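Local coordinates for PilO protein (Pseudomonas aeruginosa, PDB 5UVR) that forms, with PilN, the heterodimeric foundation of the inner-membrane complex needed to assemble functional type IV pili for twitching motility and surface adhesion, at residues E18-K23 with S41-Y46. Residues are numbered along the deposited sequence; the frame is centred on the assembly and turned at random.
Sequences EFEEIK and SVVGGY
Phe19 and Val42 run alongside each other in the same direction on one face of the sheet, and show how a non-hydrogen-bonded antiparallel pair brings an aromatic ring against a branched side chain. Val42 CG2 sits over one face of the ring, 4.2 Å from its centroid and displaced from the ring centre, a CH-pi contact. The other face carries Glu18, Glu21, Ser41 and Val43. Glu20 points its CB toward the 41-44 strand, and chi2 (-171°) sets CD anti to CA, carrying the carboxylate out over Val43. Glu20 OE2 lies 3.5 Å from Val43 CG2, while OE1 forms a salt bridge with Arg82 of strand 81-86. Ser41 OG is likewise hydrogen-bonded to that strand, at Ser84 OG. Glu18 and Val43 exchange two backbone bonds, the one from Glu18 N to Val43 O being short (2.8 Å) and nearly straight. Farther along, Ser41 O is gripped twice from the same face of its carbonyl plane, by Glu20 N at 2.9 Å and by Glu21 N at 3.3 Å, while Ser41 N returns a bond to Glu21 O. Two residues thus face one: a classic beta bulge, which shifts the register by one between strands 18-24 and 33-44 in the antiparallel sheet of the modified ferredoxin fold of the PilO core region.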
loop_
_atom_site.group_PDB
_atom_site.type_symbol
_atom_site.label_atom_id
_atom_site.label_comp_id
_atom_site.label_asym_id
_atom_site.label_seq_id
_atom_site.Cartn_x
_atom_site.Cartn_y
_atom_site.Cartn_z
ATOM N N GLU A 18 -12.285 0.580 -5.054
ATOM C CA GLU A 18 -13.102 0.371 -3.865
ATOM C C GLU A 18 -12.192 -0.219 -2.797
ATOM O O GLU A 18 -11.862 -1.408 -2.839
ATOM C CB GLU A 18 -14.275 -0.555 -4.167
ATOM C CG GLU A 18 -15.155 -0.107 -5.332
ATOM C CD GLU A 18 -16.097 1.025 -4.958
ATOM O OE1 GLU A 18 -16.192 1.355 -3.755
ATOM O OE2 GLU A 18 -16.749 1.582 -5.867
ATOM N N PHE A 19 -11.781 0.606 -1.839
ATOM C CA PHE A 19 -11.023 0.078 -0.714
ATOM C C PHE A 19 -11.905 -0.837 0.114
ATOM O O PHE A 19 -13.075 -0.529 0.374
ATOM C CB PHE A 19 -10.465 1.211 0.136
ATOM C CG PHE A 19 -9.299 1.896 -0.498
ATOM C CD1 PHE A 19 -8.016 1.390 -0.336
ATOM C CD2 PHE A 19 -9.481 3.012 -1.290
ATOM C CE1 PHE A 19 -6.937 2.006 -0.932
ATOM C CE2 PHE A 19 -8.399 3.641 -1.891
ATOM C CZ PHE A 19 -7.123 3.131 -1.708
ATOM N N GLU A 20 -11.363 -1.997 0.465
ATOM C CA GLU A 20 -12.027 -2.917 1.372
ATOM C C GLU A 20 -11.417 -2.869 2.759
ATOM O O GLU A 20 -12.146 -2.840 3.748
ATOM C CB GLU A 20 -11.963 -4.355 0.846
ATOM C CG GLU A 20 -12.814 -4.641 -0.364
ATOM C CD GLU A 20 -12.863 -6.123 -0.684
ATOM O OE1 GLU A 20 -11.894 -6.835 -0.324
ATOM O OE2 GLU A 20 -13.863 -6.571 -1.285
ATOM N N GLU A 21 -10.089 -2.823 2.860
ATOM C CA GLU A 21 -9.466 -2.832 4.172
ATOM C C GLU A 21 -8.160 -2.062 4.131
ATOM O O GLU A 21 -7.363 -2.234 3.206
ATOM C CB GLU A 21 -9.226 -4.266 4.645
ATOM C CG GLU A 21 -8.618 -4.365 6.028
ATOM C CD GLU A 21 -9.109 -5.589 6.772
ATOM O OE1 GLU A 21 -10.219 -6.071 6.448
ATOM O OE2 GLU A 21 -8.388 -6.069 7.672
ATOM N N ILE A 22 -7.952 -1.213 5.131
ATOM C CA ILE A 22 -6.680 -0.542 5.354
ATOM C C ILE A 22 -6.290 -0.831 6.795
ATOM O O ILE A 22 -7.038 -0.500 7.717
ATOM C CB ILE A 22 -6.759 0.973 5.116
ATOM C CG1 ILE A 22 -7.280 1.274 3.708
ATOM C CG2 ILE A 22 -5.388 1.608 5.331
ATOM C CD1 ILE A 22 -7.478 2.748 3.430
ATOM N N LYS A 23 -5.140 -1.458 6.990
ATOM C CA LYS A 23 -4.713 -1.849 8.329
ATOM C C LYS A 23 -3.297 -1.353 8.541
ATOM O O LYS A 23 -2.373 -1.805 7.857
ATOM C CB LYS A 23 -4.805 -3.364 8.507
ATOM C CG LYS A 23 -4.658 -3.833 9.935
ATOM C CD LYS A 23 -4.744 -5.347 10.018
ATOM C CE LYS A 23 -4.508 -5.836 11.438
ATOM N NZ LYS A 23 -4.288 -7.307 11.476
ATOM N N SER A 41 -6.278 -3.900 1.063
ATOM C CA SER A 41 -7.049 -4.702 0.127
ATOM C C SER A 41 -7.938 -3.756 -0.656
ATOM O O SER A 41 -8.631 -2.922 -0.066
ATOM C CB SER A 41 -7.905 -5.747 0.844
ATOM O OG SER A 41 -7.110 -6.803 1.348
ATOM N N VAL A 42 -7.918 -3.865 -1.975
ATOM C CA VAL A 42 -8.645 -2.907 -2.794
ATOM C C VAL A 42 -9.165 -3.623 -4.033
ATOM O O VAL A 42 -8.565 -4.594 -4.503
ATOM C CB VAL A 42 -7.738 -1.700 -3.110
ATOM C CG1 VAL A 42 -6.475 -2.154 -3.830
ATOM C CG2 VAL A 42 -8.474 -0.652 -3.890
ATOM N N VAL A 43 -10.317 -3.172 -4.528
ATOM C CA VAL A 43 -11.024 -3.813 -5.636
ATOM C C VAL A 43 -11.153 -2.834 -6.795
ATOM O O VAL A 43 -11.511 -1.667 -6.595
ATOM C CB VAL A 43 -12.410 -4.321 -5.196
ATOM C CG1 VAL A 43 -13.235 -4.743 -6.408
ATOM C CG2 VAL A 43 -12.270 -5.476 -4.233
ATOM N N GLY A 44 -10.884 -3.313 -8.008
ATOM C CA GLY A 44 -11.009 -2.473 -9.187
ATOM C C GLY A 44 -10.615 -3.252 -10.428
ATOM O O GLY A 44 -10.282 -4.438 -10.364
ATOM N N GLY A 45 -10.663 -2.561 -11.565
ATOM C CA GLY A 45 -10.152 -3.127 -12.798
ATOM C C GLY A 45 -8.635 -3.067 -12.865
ATOM O O GLY A 45 -7.970 -2.344 -12.111
ATOM N N TYR A 46 -8.070 -3.839 -13.793
ATOM C CA TYR A 46 -6.610 -3.848 -13.951
ATOM C C TYR A 46 -6.041 -2.451 -14.141
ATOM O O TYR A 46 -5.005 -2.108 -13.553
ATOM C CB TYR A 46 -6.205 -4.711 -15.146
ATOM C CG TYR A 46 -6.363 -6.191 -14.946
ATOM C CD1 TYR A 46 -5.470 -6.906 -14.155
ATOM C CD2 TYR A 46 -7.385 -6.885 -15.578
ATOM C CE1 TYR A 46 -5.622 -8.275 -13.981
ATOM C CE2 TYR A 46 -7.536 -8.239 -15.412
ATOM C CZ TYR A 46 -6.657 -8.928 -14.621
ATOM O OH TYR A 46 -6.824 -10.282 -14.462
#